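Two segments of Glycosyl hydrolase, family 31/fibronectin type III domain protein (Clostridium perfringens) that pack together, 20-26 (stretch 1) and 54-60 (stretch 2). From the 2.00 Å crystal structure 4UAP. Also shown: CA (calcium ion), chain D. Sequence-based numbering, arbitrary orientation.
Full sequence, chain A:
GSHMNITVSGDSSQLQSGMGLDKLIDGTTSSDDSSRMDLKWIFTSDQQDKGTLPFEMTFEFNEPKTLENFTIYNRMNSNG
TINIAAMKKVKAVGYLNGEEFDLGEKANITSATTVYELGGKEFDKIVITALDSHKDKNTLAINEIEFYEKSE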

ATOM      1  N   GLY A  20       5.290  -2.201  10.315  1.00 12.42           N
ATOM      2  CA  GLY A  20       3.955  -2.740  10.114  1.00  9.77           C
ATOM      3  C   GLY A  20       2.985  -1.802   9.410  1.00  9.14           C
ATOM      4  O   GLY A  20       3.385  -0.791   8.838  1.00  7.95           O
ATOM      5  N   LEU A  21       1.704  -2.152   9.466  1.00  8.63           N
ATOM      6  CA  LEU A  21       0.644  -1.435   8.754  1.00 10.67           C
ATOM      7  C   LEU A  21       0.581   0.051   9.091  1.00  8.52           C
ATOM      8  O   LEU A  21       0.224   0.865   8.252  1.00  9.24           O
ATOM      9  N   ASP A  22       0.916   0.388  10.331  1.00 10.19           N
ATOM     10  CA  ASP A  22       0.875   1.765  10.801  1.00 10.73           C
ATOM     11  C   ASP A  22       1.782   2.678   9.983  1.00 11.92           C
ATOM     12  O   ASP A  22       1.507   3.873   9.843  1.00 10.04           O
ATOM     13  N   LYS A  23       2.847   2.110   9.420  1.00  9.73           N
ATOM     14  CA  LYS A  23       3.798   2.895   8.623  1.00  8.80           C
ATOM     15  C   LYS A  23       3.221   3.300   7.262  1.00  8.24           C
ATOM     16  O   LYS A  23       3.823   4.087   6.534  1.00  8.23           O
ATOM     17  N   LEU A  24       2.062   2.753   6.909  1.00  7.29           N
ATOM     18  CA  LEU A  24       1.390   3.163   5.676  1.00  7.73           C
ATOM     19  C   LEU A  24       0.688   4.502   5.857  1.00  9.27           C
ATOM     20  O   LEU A  24       0.426   5.206   4.885  1.00  8.99           O
ATOM     21  N   ILE A  25       0.372   4.852   7.100  1.00  7.56           N
ATOM     22  CA  ILE A  25      -0.399   6.066   7.348  1.00  6.90           C
ATOM     23  C   ILE A  25       0.187   6.947   8.454  1.00 10.15           C
ATOM     24  O   ILE A  25      -0.519   7.772   9.035  1.00 12.89           O
ATOM     25  N   ASP A  26       1.479   6.805   8.732  1.00 13.58           N
ATOM     26  CA  ASP A  26       2.078   7.567   9.827  1.00 15.21           C
ATOM     27  C   ASP A  26       2.539   8.954   9.380  1.00 17.93           C
ATOM     28  O   ASP A  26       3.066   9.721  10.179  1.00 20.07           O
ATOM     29  N   PRO A  54       0.277 -12.492  -2.827  1.00 16.24           N
ATOM     30  CA  PRO A  54      -0.314 -11.152  -2.718  1.00 14.27           C
ATOM     31  C   PRO A  54      -0.531 -10.719  -1.270  1.00 13.79           C
ATOM     32  O   PRO A  54      -0.849 -11.540  -0.409  1.00 13.50           O
ATOM     33  N   PHE A  55      -0.361  -9.431  -1.006  1.00 10.91           N
ATOM     34  CA  PHE A  55      -0.586  -8.910   0.338  1.00  9.59           C
ATOM     35  C   PHE A  55      -1.708  -7.873   0.321  1.00 10.22           C
ATOM     36  O   PHE A  55      -1.637  -6.865  -0.378  1.00  8.21           O
ATOM     37  N   GLU A  56      -2.737  -8.135   1.112  1.00  8.77           N
ATOM     38  CA  GLU A  56      -3.950  -7.338   1.122  1.00  9.65           C
ATOM     39  C   GLU A  56      -3.946  -6.338   2.271  1.00  8.75           C
ATOM     40  O   GLU A  56      -3.727  -6.704   3.430  1.00 10.49           O
ATOM     41  N   MET A  57      -4.180  -5.073   1.936  1.00  6.10           N
ATOM     42  CA  MET A  57      -4.219  -3.984   2.904  1.00  7.05           C
ATOM     43  C   MET A  57      -5.615  -3.354   2.867  1.00  8.08           C
ATOM     44  O   MET A  57      -6.062  -2.893   1.815  1.00  5.96           O
ATOM     45  N   THR A  58      -6.301  -3.350   4.006  1.00  5.91           N
ATOM     46  CA  THR A  58      -7.670  -2.846   4.069  1.00  6.94           C
ATOM     47  C   THR A  58      -7.726  -1.491   4.760  1.00  9.25           C
ATOM     48  O   THR A  58      -7.191  -1.325   5.857  1.00  9.33           O
ATOM     49  N   PHE A  59      -8.377  -0.531   4.110  1.00  7.14           N
ATOM     50  CA  PHE A  59      -8.499   0.823   4.639  1.00  6.35           C
ATOM     51  C   PHE A  59      -9.968   1.170   4.838  1.00  9.40           C
ATOM     52  O   PHE A  59     -10.774   1.043   3.922  1.00  8.08           O
ATOM     53  N   GLU A  60     -10.306   1.608   6.039  1.00  9.31           N
ATOM     54  CA  GLU A  60     -11.685   1.942   6.346  1.00 15.06           C
ATOM     55  C   GLU A  60     -11.793   3.352   6.894  1.00 17.50           C
ATOM     56  O   GLU A  60     -10.900   3.838   7.594  1.00 14.97           O
TER

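The contact between these two segments is small and wholly apolar: a short 3-10 turn lies against one side of a β-strand, burying 202 Å² in total, with no hydrogen bond passing from one to the other. What holds it together is the fit of three aliphatic side chains from the turn and the residue after it against two phenylalanines and a methionine from the strand.

G20 opens stretch 1. It makes no contact with the strand, but its carbonyl begins the turn, accepting a hydrogen bond from the backbone of K23 (N to O, 3.0 Å). Two more bonds of the same i to i+3 pattern follow, L24 N to L21 O at 3.0 Å and I25 N to D22 O at 3.1 Å. With three residues to each turn, L21 and L24 can both present their side chains to the strand while D22 and K23 stay clear of it.

L21 is the first to reach across. Its CA-to-CB bond points sideways, but the m,t rotamer (chi1 -65°, chi2 172°) carries the end of the side chain nearer the strand. There CD2 lies 4.1 Å from CZ of F55, at the ring edge and near its plane, and 4.4 Å from CG of M57. F55 has chi1 t (-178°), which extends its ring toward the leucine. An apolar leucine suits this position because its CD2 methyl can lie against both the F55 ring edge and the M57 side chain.

D22 and K23 belong to the polar part of the turn. D22 is exposed, as befits a carboxylate, and the K23 side chain is out of reach of the strand. K23 nevertheless has a structural role through its backbone, since its carbonyl O binds the calcium ion at 2.3 Å.

L24 is buried and points toward the strand, again as m,t (chi1 -65°, chi2 171°). Its CD1 methyl approaches SD of M57 to 3.6 Å and CZ of F59 to 3.9 Å, the latter obliquely to the ring. The unbranched, flexible methionine suits such a site: in its m,t,m conformation, it lays a polarizable sulfur against the leucine methyl. F59 starts sideways, yet with chi1 m (-61°) its long, flat side chain brings the ring to the turn. Alternation along the strand puts F55, M57 and F59 on this side, whereas T58 points away and E56 remains exposed.

I25 completes the apolar set. It points toward the strand with chi1 p (61°) and chi2 t (177°), and its CG2 methyl sits 4.1 Å from CE2 of F59, at the ring edge. Its β-branch places that methyl close to the backbone, a compact way to meet the phenylalanine.

D26 turns from packing to metal binding. Its OD1 coordinates calcium at 2.5 Å and lies 2.8 Å from O of K23, a close approach of two oxygens explained by their shared ion. Five further ligand atoms come from elsewhere in the structure. The calcium thus ties together the two ends of K23–D26, the same segment from which L24 and I25 reach the strand.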

ATOM      1  CB  LEU A  21      -0.715  -2.085   9.060  1.00  9.70           C
ATOM      2  CG  LEU A  21      -0.882  -3.521   8.548  1.00 12.07           C
ATOM      3  CD1 LEU A  21      -2.178  -4.153   9.068  1.00 14.41           C
ATOM      4  CD2 LEU A  21      -0.846  -3.536   7.042  1.00  6.76           C
ATOM      5  CB  ASP A  22       1.262   1.825  12.283  1.00 15.08           C
ATOM      6  CG  ASP A  22       2.651   1.258  12.543  1.00 23.56           C
ATOM      7  OD1 ASP A  22       2.839   0.034  12.376  1.00 24.39           O
ATOM      8  OD2 ASP A  22       3.557   2.034  12.914  1.00 29.19           O
ATOM      9  CB  LYS A  23       5.107   2.114   8.437  1.00  8.61           C
ATOM     10  CG  LYS A  23       5.894   1.891   9.742  1.00 10.61           C
ATOM     11  CD  LYS A  23       6.311   3.230  10.359  1.00 13.28           C
ATOM     12  CE  LYS A  23       7.070   3.054  11.681  1.00 15.06           C
ATOM     13  NZ  LYS A  23       8.500   2.689  11.474  1.00 22.43           N
ATOM     14  CB  LEU A  24       0.363   2.113   5.224  1.00  8.49           C
ATOM     15  CG  LEU A  24       0.880   0.739   4.797  1.00  9.23           C
ATOM     16  CD1 LEU A  24      -0.297  -0.245   4.590  1.00  9.96           C
ATOM     17  CD2 LEU A  24       1.742   0.848   3.530  1.00  5.36           C
ATOM     18  CB  ILE A  25      -1.865   5.719   7.705  1.00 11.24           C
ATOM     19  CG1 ILE A  25      -1.924   4.875   8.977  1.00 10.36           C
ATOM     20  CG2 ILE A  25      -2.531   4.944   6.578  1.00 10.71           C
ATOM     21  CD1 ILE A  25      -3.334   4.552   9.443  1.00 14.72           C
ATOM     22  CB  ASP A  26       3.254   6.809  10.431  1.00 14.90           C
ATOM     23  CG  ASP A  26       4.373   6.606   9.439  1.00 16.79           C
ATOM     24  OD1 ASP A  26       4.079   6.191   8.301  1.00 16.72           O
ATOM     25  OD2 ASP A  26       5.544   6.874   9.784  1.00 16.82           O
ATOM     26  CB  PRO A  54      -1.656 -11.304  -3.445  1.00 11.74           C
ATOM     27  CG  PRO A  54      -2.018 -12.755  -3.232  1.00 17.05           C
ATOM     28  CD  PRO A  54      -0.696 -13.487  -3.321  1.00 17.59           C
ATOM     29  CB  PHE A  55       0.697  -8.301   0.924  1.00  8.50           C
ATOM     30  CG  PHE A  55       0.524  -7.802   2.325  1.00 10.97           C
ATOM     31  CD1 PHE A  55       0.383  -8.702   3.374  1.00  8.93           C
ATOM     32  CD2 PHE A  55       0.483  -6.440   2.596  1.00  7.60           C
ATOM     33  CE1 PHE A  55       0.206  -8.259   4.669  1.00 10.11           C
ATOM     34  CE2 PHE A  55       0.297  -5.984   3.893  1.00  7.32           C
ATOM     35  CZ  PHE A  55       0.158  -6.897   4.935  1.00  8.06           C
ATOM     36  CB  GLU A  56      -5.154  -8.275   1.220  1.00 11.17           C
ATOM     37  CG  GLU A  56      -6.508  -7.631   1.177  1.00 20.37           C
ATOM     38  CD  GLU A  56      -7.609  -8.661   1.404  1.00 26.40           C
ATOM     39  OE1 GLU A  56      -7.959  -8.910   2.580  1.00 30.55           O
ATOM     40  OE2 GLU A  56      -8.088  -9.246   0.409  1.00 25.30           O
ATOM     41  CB  MET A  57      -3.146  -2.935   2.583  1.00  4.26           C
ATOM     42  CG  MET A  57      -1.691  -3.414   2.741  1.00  7.85           C
ATOM     43  SD  MET A  57      -0.477  -2.463   1.755  1.00  1.82           S
ATOM     44  CE  MET A  57      -0.735  -3.177   0.132  1.00  9.23           C
ATOM     45  CB  THR A  58      -8.588  -3.825   4.805  1.00  7.35           C
ATOM     46  OG1 THR A  58      -8.602  -5.069   4.095  1.00  7.43           O
ATOM     47  CG2 THR A  58     -10.023  -3.262   4.910  1.00  8.48           C
ATOM     48  CB  PHE A  59      -7.841   1.832   3.699  1.00  4.72           C
ATOM     49  CG  PHE A  59      -6.362   1.593   3.507  1.00  6.98           C
ATOM     50  CD1 PHE A  59      -5.911   0.698   2.551  1.00  7.40           C
ATOM     51  CD2 PHE A  59      -5.434   2.238   4.306  1.00  6.78           C
ATOM     52  CE1 PHE A  59      -4.549   0.461   2.376  1.00  6.05           C
ATOM     53  CE2 PHE A  59      -4.065   2.018   4.131  1.00  7.86           C
ATOM     54  CZ  PHE A  59      -3.633   1.119   3.165  1.00  5.67           C
ATOM     55  CB  GLU A  60     -12.264   0.953   7.349  1.00 14.31           C
ATOM     56  CG  GLU A  60     -12.379  -0.452   6.829  1.00 16.32           C
ATOM     57  CD  GLU A  60     -12.801  -1.421   7.911  1.00 30.71           C
ATOM     58  OE1 GLU A  60     -11.924  -1.837   8.702  1.00 30.56           O
ATOM     59  OE2 GLU A  60     -14.007  -1.759   7.980  1.00 33.54           O
TER
HETATM   60 CA    CA D 202       5.141   5.888   6.079  1.00  7.87          CA